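Local coordinates for putative Phosphate (PDB 3DAO), which probably hydrolyses phosphorylated substrates as a phosphatase of the haloacid dehalogenase-like hydrolase family, at residues K168-H173 / K200-C205; L118-Y123 / E178-P183; C231-N236 / S277-F282. One frame throughout, in Å; residues are numbered along the deposited sequence.

From the N terminus, the turn at 118-123 is the first segment to find a distant partner, at 178-183, where interaction 2 closes its loop. Strand 168-172 has by then passed, and its partner 200-205 arrives later, so the loops of interactions 1 and 2 cross. Their centres are about 9 Å apart, and both reach the six-stranded sheet, in which strands 122-126 and 168-172 are neighbours. Interaction 3 follows in series, its centre about 31 Å from that of interaction 1, and ties the last helix to the eight-stranded sheet on the other side of the chain's centre.

Interaction 1 of 3, residues K168-H173 / K200-C205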
loop_
_atom_site.group_PDB
_atom_site.type_symbol
_atom_site.label_atom_id
_atom_site.label_comp_id
_atom_site.label_asym_id
_atom_site.label_seq_id
_atom_site.Cartn_x
_atom_site.Cartn_y
_atom_site.Cartn_z
ATOM N N LYS A 168 0.943 -11.003 1.267
ATOM C CA LYS A 168 0.102 -10.672 2.437
ATOM C C LYS A 168 -0.717 -11.878 2.872
ATOM O O LYS A 168 -1.201 -12.622 2.050
ATOM C CB LYS A 168 -0.860 -9.535 2.113
ATOM C CG LYS A 168 -1.788 -9.148 3.301
ATOM C CD LYS A 168 -2.633 -7.937 2.994
ATOM C CE LYS A 168 -3.657 -8.211 1.900
ATOM N NZ LYS A 168 -4.526 -6.988 1.685
ATOM N N PHE A 169 -0.787 -12.050 4.184
ATOM C CA PHE A 169 -1.641 -13.050 4.805
ATOM C C PHE A 169 -2.557 -12.250 5.721
ATOM O O PHE A 169 -2.100 -11.460 6.552
ATOM C CB PHE A 169 -0.855 -14.086 5.592
ATOM C CG PHE A 169 -1.748 -15.050 6.368
ATOM C CD1 PHE A 169 -2.154 -16.225 5.816
ATOM C CD2 PHE A 169 -2.158 -14.749 7.648
ATOM C CE1 PHE A 169 -2.986 -17.096 6.505
ATOM C CE2 PHE A 169 -2.972 -15.634 8.350
ATOM C CZ PHE A 169 -3.372 -16.808 7.760
ATOM N N THR A 170 -3.849 -12.461 5.544
ATOM C CA THR A 170 -4.856 -11.721 6.261
ATOM C C THR A 170 -5.849 -12.602 7.000
ATOM O O THR A 170 -6.384 -13.568 6.444
ATOM C CB THR A 170 -5.658 -10.864 5.257
ATOM O OG1 THR A 170 -4.780 -9.871 4.678
ATOM C CG2 THR A 170 -6.845 -10.145 5.929
ATOM N N VAL A 171 -6.102 -12.231 8.251
ATOM C CA VAL A 171 -7.107 -12.922 9.087
ATOM C C VAL A 171 -8.345 -12.047 9.145
ATOM O O VAL A 171 -8.253 -10.837 9.264
ATOM C CB VAL A 171 -6.612 -13.147 10.532
ATOM C CG1 VAL A 171 -7.540 -14.128 11.244
ATOM C CG2 VAL A 171 -5.114 -13.652 10.531
ATOM N N PHE A 172 -9.496 -12.693 9.038
ATOM C CA PHE A 172 -10.803 -12.053 9.130
ATOM C C PHE A 172 -11.722 -12.693 10.159
ATOM O O PHE A 172 -11.764 -13.915 10.350
ATOM C CB PHE A 172 -11.541 -12.122 7.781
ATOM C CG PHE A 172 -12.960 -11.598 7.848
ATOM C CD1 PHE A 172 -13.197 -10.253 7.831
ATOM C CD2 PHE A 172 -14.044 -12.460 7.915
ATOM C CE1 PHE A 172 -14.504 -9.746 7.904
ATOM C CE2 PHE A 172 -15.348 -11.946 7.969
ATOM C CZ PHE A 172 -15.553 -10.606 7.976
ATOM N N HIS A 173 -12.398 -11.808 10.862
ATOM C CA HIS A 173 -13.539 -12.169 11.728
ATOM C C HIS A 173 -14.564 -11.025 11.644
ATOM O O HIS A 173 -14.175 -9.877 11.595
ATOM C CB HIS A 173 -13.148 -12.427 13.191
ATOM C CG HIS A 173 -14.272 -12.973 14.017
ATOM N ND1 HIS A 173 -15.219 -12.168 14.620
ATOM C CD2 HIS A 173 -14.620 -14.246 14.311
ATOM C CE1 HIS A 173 -16.081 -12.931 15.275
ATOM N NE2 HIS A 173 -15.744 -14.193 15.099
ATOM N N LYS A 200 -11.980 -3.937 13.641
ATOM C CA LYS A 200 -12.280 -5.078 14.468
ATOM C C LYS A 200 -12.327 -6.337 13.659
ATOM O O LYS A 200 -12.484 -7.444 14.218
ATOM C CB LYS A 200 -13.626 -4.876 15.177
ATOM C CG LYS A 200 -13.593 -3.712 16.185
ATOM C CD LYS A 200 -14.898 -3.586 16.955
ATOM C CE LYS A 200 -16.026 -3.153 16.064
ATOM N NZ LYS A 200 -15.738 -1.834 15.377
ATOM N N GLU A 201 -12.151 -6.191 12.335
ATOM C CA GLU A 201 -12.375 -7.329 11.455
ATOM C C GLU A 201 -11.140 -7.981 10.840
ATOM O O GLU A 201 -11.213 -9.099 10.404
ATOM C CB GLU A 201 -13.290 -6.934 10.276
ATOM C CG GLU A 201 -14.627 -6.285 10.616
ATOM C CD GLU A 201 -14.506 -4.821 11.002
ATOM O OE1 GLU A 201 -13.437 -4.233 10.702
ATOM O OE2 GLU A 201 -15.502 -4.248 11.546
ATOM N N TRP A 202 -10.037 -7.249 10.765
ATOM C CA TRP A 202 -8.864 -7.729 10.040
ATOM C C TRP A 202 -7.571 -7.627 10.813
ATOM O O TRP A 202 -7.358 -6.708 11.626
ATOM C CB TRP A 202 -8.652 -6.875 8.762
ATOM C CG TRP A 202 -9.890 -6.697 7.879
ATOM C CD1 TRP A 202 -10.723 -5.662 7.878
ATOM C CD2 TRP A 202 -10.371 -7.607 6.869
ATOM N NE1 TRP A 202 -11.720 -5.865 6.966
ATOM C CE2 TRP A 202 -11.503 -7.032 6.305
ATOM C CE3 TRP A 202 -9.934 -8.834 6.387
ATOM C CZ2 TRP A 202 -12.249 -7.674 5.318
ATOM C CZ3 TRP A 202 -10.645 -9.453 5.380
ATOM C CH2 TRP A 202 -11.796 -8.872 4.866
ATOM N N VAL A 203 -6.724 -8.599 10.531
ATOM C CA VAL A 203 -5.313 -8.553 10.905
ATOM C C VAL A 203 -4.496 -8.871 9.636
ATOM O O VAL A 203 -4.574 -9.950 9.073
ATOM C CB VAL A 203 -4.914 -9.486 12.070
ATOM C CG1 VAL A 203 -3.387 -9.381 12.314
ATOM C CG2 VAL A 203 -5.670 -9.118 13.329
ATOM N N ASP A 204 -3.733 -7.886 9.200
ATOM C CA ASP A 204 -2.903 -7.985 7.992
ATOM C C ASP A 204 -1.467 -8.248 8.364
ATOM O O ASP A 204 -0.886 -7.597 9.251
ATOM C CB ASP A 204 -2.918 -6.678 7.192
ATOM C CG ASP A 204 -4.268 -6.400 6.564
ATOM O OD1 ASP A 204 -4.915 -7.351 6.077
ATOM O OD2 ASP A 204 -4.678 -5.225 6.603
ATOM N N CYS A 205 -0.904 -9.188 7.649
ATOM C CA CYS A 205 0.489 -9.590 7.885
ATOM C C CYS A 205 1.261 -9.564 6.581
ATOM O O CYS A 205 0.852 -10.117 5.578
ATOM C CB CYS A 205 0.552 -10.995 8.451
ATOM S SG CYS A 205 -0.687 -11.426 9.724
HETATM O O HOH W 1 -6.155 -6.573 3.897
HETATM O O HOH W 2 -4.230 -4.423 3.420
#
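Phe172 and Trp202 are paired across two antiparallel strands, their rings meeting obliquely with planes at 49°. Phe172 CD1 lies over one face of the indole, towards the rim of the six-membered ring, and is 3.6 Å from Trp202 CH2. With CG anti to the carbonyl carbon (chi1 -50°), the indole is swung so that its six-membered ring leans towards the neighbouring strand. Next along, the methyl CG2 of Thr170 comes obliquely to the same ring, 3.4 Å from Trp202 CE3. Were Trp202 an alanine, Phe172 CD1 and the Thr170 methyl would probably lose the surface they pack on, and the phenyl ring would be freer to turn.

Thr170 and Asp204 run side by side in the same direction. The Thr170 hydroxyl OG1 donates to Asp204 OD1 at 2.9 Å, meeting the carboxylate from its anti side and 17° out of its plane. Lys168 NZ stays 4.4 Å from Asp204 OD1, beyond a salt bridge, and one water bridges them, accepting from Lys168 NZ at 2.8 Å and donating to Asp204 OD1 at 2.6 Å. A second water, weakly bonded to Asp204 OD2, makes a further link to the lysine. OD1 is gripped twice, by a hydroxyl and a water hydrogen-bonded to the lysine, which probably lets the two charges stabilise each other.

Phe169, Val171, Val203 and Cys205 occupy the other face, where Cys205 SG sits at the edge of the Phe169 ring, 4.2 Å from CD2. Helices 104-117, 177-181 and 185-189 cover this side. Between the faces runs regular antiparallel pairing, with Val171 N bonded to Val203 O at 2.9 Å. A mixed sheet with helices packed on the Phe169 face is consistent with the alpha/beta cap domain found in many haloacid dehalogenase-like phosphatases.

Interaction 2 of 3, residues L118-Y123 / E178-P183; sequences LPACDY and EELCTP
Leu118 and Cys121 meet Leu180 and Cys181 through methyl groups and sulfur. The Leu118 methyl CD2 rests 3.6 Å from Cys181 SG and also lies against the backbone oxygen of Leu180. In return Leu180, whose chi1 of -72° turns its branch towards the turn 118-121, sends CD1 to Cys121 SG at 3.7 Å; the same methyl reaches the Ala120 CB at 4.4 Å. Cys121 SG and Cys181 SG are 5.3 Å apart, so the two sulfurs are packed as apolar groups and form no disulfide.

Between the two segments there is no polar bond, though each has its own inside. The type I turn from Leu118 to Cys121 is closed by Cys121 N donating to Leu118 O at 2.9 Å, which presents Leu118, Ala120 and Cys121 on one side. Within 178-183, Thr182 OG1 donates to Glu178 O at 3.1 Å, from above the carbonyl plane.

Val171 of the adjoining strand touches both cysteines, while His173 packs against Ala120, Cys121 and Leu180. With methyls and sulfurs making nearly all of the interface, the association across these two segments probably rests on apolar packing, with no directional bond between them.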
loop_
_atom_site.group_PDB
_atom_site.type_symbol
_atom_site.label_atom_id
_atom_site.label_comp_id
_atom_site.label_asym_id
_atom_site.label_seq_id
_atom_site.Cartn_x
_atom_site.Cartn_y
_atom_site.Cartn_z
ATOM N N LEU A 118 -7.591 -20.718 15.639
ATOM C CA LEU A 118 -8.557 -19.604 15.483
ATOM C C LEU A 118 -9.644 -20.013 14.483
ATOM O O LEU A 118 -9.917 -19.316 13.516
ATOM C CB LEU A 118 -7.870 -18.319 15.024
ATOM C CG LEU A 118 -6.905 -17.614 15.974
ATOM C CD1 LEU A 118 -5.588 -18.376 16.141
ATOM C CD2 LEU A 118 -6.619 -16.201 15.419
ATOM N N PRO A 119 -10.313 -21.129 14.770
ATOM C CA PRO A 119 -11.230 -21.711 13.786
ATOM C C PRO A 119 -12.472 -20.857 13.502
ATOM O O PRO A 119 -13.140 -21.091 12.504
ATOM C CB PRO A 119 -11.585 -23.059 14.412
ATOM C CG PRO A 119 -11.479 -22.801 15.899
ATOM C CD PRO A 119 -10.304 -21.885 16.037
ATOM N N ALA A 120 -12.747 -19.852 14.318
ATOM C CA ALA A 120 -13.920 -18.997 14.054
ATOM C C ALA A 120 -13.598 -17.967 12.985
ATOM O O ALA A 120 -14.485 -17.292 12.501
ATOM C CB ALA A 120 -14.377 -18.267 15.277
ATOM N N CYS A 121 -12.313 -17.803 12.723
ATOM C CA CYS A 121 -11.783 -16.832 11.740
ATOM C C CYS A 121 -11.601 -17.440 10.361
ATOM O O CYS A 121 -11.493 -18.669 10.184
ATOM C CB CYS A 121 -10.409 -16.273 12.202
ATOM S SG CYS A 121 -10.416 -15.352 13.740
ATOM N N ASP A 122 -11.607 -16.563 9.372
ATOM C CA ASP A 122 -11.227 -16.931 8.031
ATOM C C ASP A 122 -9.874 -16.296 7.678
ATOM O O ASP A 122 -9.337 -15.445 8.394
ATOM C CB ASP A 122 -12.294 -16.473 7.074
ATOM C CG ASP A 122 -13.602 -17.179 7.348
ATOM O OD1 ASP A 122 -13.671 -18.418 7.133
ATOM O OD2 ASP A 122 -14.532 -16.509 7.804
ATOM N N TYR A 123 -9.324 -16.697 6.553
ATOM C CA TYR A 123 -8.021 -16.142 6.147
ATOM C C TYR A 123 -7.843 -16.145 4.651
ATOM O O TYR A 123 -8.525 -16.870 3.920
ATOM C CB TYR A 123 -6.849 -16.823 6.862
ATOM C CG TYR A 123 -6.836 -18.316 6.789
ATOM C CD1 TYR A 123 -7.558 -19.079 7.706
ATOM C CD2 TYR A 123 -6.079 -18.983 5.823
ATOM C CE1 TYR A 123 -7.537 -20.446 7.664
ATOM C CE2 TYR A 123 -6.053 -20.376 5.775
ATOM C CZ TYR A 123 -6.780 -21.098 6.700
ATOM O OH TYR A 123 -6.779 -22.483 6.668
ATOM N N GLU A 178 -8.881 -9.025 15.877
ATOM C CA GLU A 178 -7.681 -8.725 16.653
ATOM C C GLU A 178 -7.778 -9.384 18.029
ATOM O O GLU A 178 -6.818 -9.936 18.541
ATOM C CB GLU A 178 -7.458 -7.219 16.803
ATOM C CG GLU A 178 -6.176 -6.901 17.524
ATOM C CD GLU A 178 -5.974 -5.417 17.740
ATOM O OE1 GLU A 178 -6.980 -4.663 17.809
ATOM O OE2 GLU A 178 -4.810 -5.024 17.918
ATOM N N GLU A 179 -8.960 -9.292 18.596
ATOM C CA GLU A 179 -9.240 -9.828 19.929
ATOM C C GLU A 179 -8.921 -11.318 19.948
ATOM O O GLU A 179 -8.298 -11.832 20.888
ATOM C CB GLU A 179 -10.684 -9.579 20.313
ATOM C CG GLU A 179 -11.086 -10.292 21.602
ATOM C CD GLU A 179 -12.512 -10.030 21.981
ATOM O OE1 GLU A 179 -12.953 -8.870 21.874
ATOM O OE2 GLU A 179 -13.201 -10.990 22.382
ATOM N N LEU A 180 -9.346 -12.027 18.913
ATOM C CA LEU A 180 -9.055 -13.452 18.857
ATOM C C LEU A 180 -7.592 -13.737 18.553
ATOM O O LEU A 180 -7.072 -14.784 18.929
ATOM C CB LEU A 180 -9.928 -14.163 17.832
ATOM C CG LEU A 180 -11.405 -14.336 18.210
ATOM C CD1 LEU A 180 -12.217 -14.834 16.972
ATOM C CD2 LEU A 180 -11.499 -15.282 19.415
ATOM N N CYS A 181 -6.936 -12.833 17.831
ATOM C CA CYS A 181 -5.545 -13.023 17.444
ATOM C C CYS A 181 -4.552 -12.682 18.556
ATOM O O CYS A 181 -3.408 -13.114 18.536
ATOM C CB CYS A 181 -5.175 -12.157 16.224
ATOM S SG CYS A 181 -5.855 -12.735 14.659
ATOM N N THR A 182 -5.009 -11.921 19.531
ATOM C CA THR A 182 -4.105 -11.423 20.580
ATOM C C THR A 182 -3.449 -12.464 21.513
ATOM O O THR A 182 -2.246 -12.377 21.774
ATOM C CB THR A 182 -4.765 -10.314 21.386
ATOM O OG1 THR A 182 -4.640 -9.101 20.627
ATOM C CG2 THR A 182 -4.063 -10.119 22.747
ATOM N N PRO A 183 -4.208 -13.444 21.987
ATOM C CA PRO A 183 -3.614 -14.360 22.980
ATOM C C PRO A 183 -2.440 -15.179 22.498
ATOM O O PRO A 183 -1.527 -15.454 23.285
ATOM C CB PRO A 183 -4.770 -15.288 23.311
ATOM C CG PRO A 183 -5.966 -14.480 23.052
ATOM C CD PRO A 183 -5.660 -13.619 21.890
#

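Interaction 3 of 3, residues C231-N236 / S277-F282; sequences CCFGDN and SVLKSF
The helix 274-281, close to the C terminus, lies against the central eight-stranded sheet at strand 230-234, and Phe233 and Cys231 supply the strand's side of the join. Phe233 reaches out with its far ring edge. Val278 CG1 meets that edge in the plane of the ring, 3.7 Å from Phe233 CZ, the valine and the ring pointing in opposite senses as they overlap. Phe282 CE2 comes to the same edge, 4.2 Å from Phe233 CZ, while Leu279 CD2 approaches Phe233 CE1 obliquely at 3.9 Å. Two residues earlier on the strand, Cys231 carries its sulfur anti to the main-chain N (chi1 174°), and this brings SG to 3.9 Å from Phe282 CZ. This is a sulfur-aromatic contact of oblique geometry, the sulfur lying 72° off the ring normal.

At the end of the helix, Val278 O sits 3.6 Å above the plane of the Phe282 ring, over its centre, and the same oxygen accepts from Ser281 OG at 2.6 Å, in the carbonyl plane and on a lone pair. Ile24 of strand 23-26 touches Phe233, Leu279 and Phe282, and the ring of Tyr250 meets that of Phe233.

Beyond Phe233 the strand runs into Gly234 and Asp235, whose OD1 lies close to Asp27 OD2 of a probable DxDx(T/V) signature; Asp239 accepts from the backbone N-H groups of Asp235 and Asn236. A parallel strand backed by a helix and ending in an acidic loop beside that signature is characteristic of the Rossmann-like core of haloacid dehalogenase-like hydrolases, where such acids commonly help to bind magnesium.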
loop_
_atom_site.group_PDB
_atom_site.type_symbol
_atom_site.label_atom_id
_atom_site.label_comp_id
_atom_site.label_asym_id
_atom_site.label_seq_id
_atom_site.Cartn_x
_atom_site.Cartn_y
_atom_site.Cartn_z
ATOM N N CYS A 231 10.481 14.551 -2.332
ATOM C CA CYS A 231 9.272 15.188 -1.810
ATOM C C CYS A 231 8.152 14.142 -1.712
ATOM O O CYS A 231 7.827 13.515 -2.699
ATOM C CB CYS A 231 8.821 16.356 -2.689
ATOM S SG CYS A 231 7.261 17.110 -2.227
ATOM N N CYS A 232 7.593 13.970 -0.507
ATOM C CA CYS A 232 6.468 13.059 -0.245
ATOM C C CYS A 232 5.203 13.796 0.186
ATOM O O CYS A 232 5.238 14.797 0.888
ATOM C CB CYS A 232 6.826 12.032 0.844
ATOM S SG CYS A 232 8.159 10.908 0.391
ATOM N N PHE A 233 4.086 13.250 -0.253
ATOM C CA PHE A 233 2.761 13.709 0.106
ATOM C C PHE A 233 2.031 12.575 0.780
ATOM O O PHE A 233 2.059 11.435 0.322
ATOM C CB PHE A 233 1.927 14.104 -1.115
ATOM C CG PHE A 233 2.459 15.291 -1.839
ATOM C CD1 PHE A 233 3.373 15.135 -2.866
ATOM C CD2 PHE A 233 2.046 16.583 -1.491
ATOM C CE1 PHE A 233 3.868 16.231 -3.549
ATOM C CE2 PHE A 233 2.552 17.682 -2.177
ATOM C CZ PHE A 233 3.465 17.508 -3.186
ATOM N N GLY A 234 1.363 12.892 1.872
ATOM C CA GLY A 234 0.606 11.880 2.603
ATOM C C GLY A 234 -0.519 12.363 3.486
ATOM O O GLY A 234 -0.767 13.558 3.628
ATOM N N ASP A 235 -1.256 11.395 4.020
ATOM C CA ASP A 235 -2.414 11.701 4.859
ATOM C C ASP A 235 -2.688 10.725 5.999
ATOM O O ASP A 235 -3.647 10.914 6.741
ATOM C CB ASP A 235 -3.681 11.754 4.012
ATOM C CG ASP A 235 -4.148 10.401 3.522
ATOM O OD1 ASP A 235 -3.366 9.436 3.529
ATOM O OD2 ASP A 235 -5.334 10.293 3.122
ATOM N N ASN A 236 -1.823 9.730 6.134
ATOM C CA ASN A 236 -2.038 8.582 7.027
ATOM C C ASN A 236 -0.916 8.410 8.020
ATOM O O ASN A 236 0.214 8.767 7.768
ATOM C CB ASN A 236 -2.103 7.337 6.113
ATOM C CG ASN A 236 -2.666 6.098 6.787
ATOM O OD1 ASN A 236 -2.110 5.549 7.755
ATOM N ND2 ASN A 236 -3.755 5.605 6.224
ATOM N N SER A 277 -2.090 21.887 -6.172
ATOM C CA SER A 277 -1.530 23.240 -6.017
ATOM C C SER A 277 -0.062 23.228 -5.706
ATOM O O SER A 277 0.692 24.033 -6.229
ATOM C CB SER A 277 -2.273 24.056 -4.960
ATOM O OG SER A 277 -3.604 24.226 -5.365
ATOM N N VAL A 278 0.380 22.278 -4.908
ATOM C CA VAL A 278 1.800 22.211 -4.584
ATOM C C VAL A 278 2.596 21.758 -5.797
ATOM O O VAL A 278 3.630 22.303 -6.140
ATOM C CB VAL A 278 2.048 21.252 -3.389
ATOM C CG1 VAL A 278 3.475 21.170 -3.084
ATOM C CG2 VAL A 278 1.237 21.729 -2.157
ATOM N N LEU A 279 2.082 20.743 -6.465
ATOM C CA LEU A 279 2.767 20.243 -7.643
ATOM C C LEU A 279 2.933 21.388 -8.653
ATOM O O LEU A 279 3.976 21.499 -9.291
ATOM C CB LEU A 279 2.001 19.101 -8.289
ATOM C CG LEU A 279 1.909 17.806 -7.490
ATOM C CD1 LEU A 279 1.065 16.786 -8.236
ATOM C CD2 LEU A 279 3.296 17.276 -7.264
ATOM N N LYS A 280 1.905 22.211 -8.791
ATOM C CA LYS A 280 1.985 23.356 -9.764
ATOM C C LYS A 280 3.062 24.312 -9.339
ATOM O O LYS A 280 3.778 24.886 -10.172
ATOM C CB LYS A 280 0.683 24.128 -9.882
ATOM C CG LYS A 280 -0.396 23.414 -10.655
ATOM C CD LYS A 280 -1.684 24.155 -10.494
ATOM C CE LYS A 280 -2.728 23.649 -11.397
ATOM N NZ LYS A 280 -3.869 24.595 -11.353
ATOM N N SER A 281 3.242 24.435 -8.035
ATOM C CA SER A 281 4.250 25.380 -7.506
ATOM C C SER A 281 5.666 24.916 -7.824
ATOM O O SER A 281 6.629 25.643 -7.631
ATOM C CB SER A 281 4.108 25.596 -5.987
ATOM O OG SER A 281 4.623 24.495 -5.248
ATOM N N PHE A 282 5.811 23.680 -8.263
ATOM C CA PHE A 282 7.133 23.141 -8.601
ATOM C C PHE A 282 7.437 23.290 -10.081
ATOM O O PHE A 282 8.508 22.878 -10.550
ATOM C CB PHE A 282 7.231 21.637 -8.369
ATOM C CG PHE A 282 7.030 21.210 -6.943
ATOM C CD1 PHE A 282 7.344 22.059 -5.900
ATOM C CD2 PHE A 282 6.622 19.941 -6.652
ATOM C CE1 PHE A 282 7.174 21.650 -4.576
ATOM C CE2 PHE A 282 6.467 19.532 -5.341
ATOM C CZ PHE A 282 6.745 20.389 -4.309
#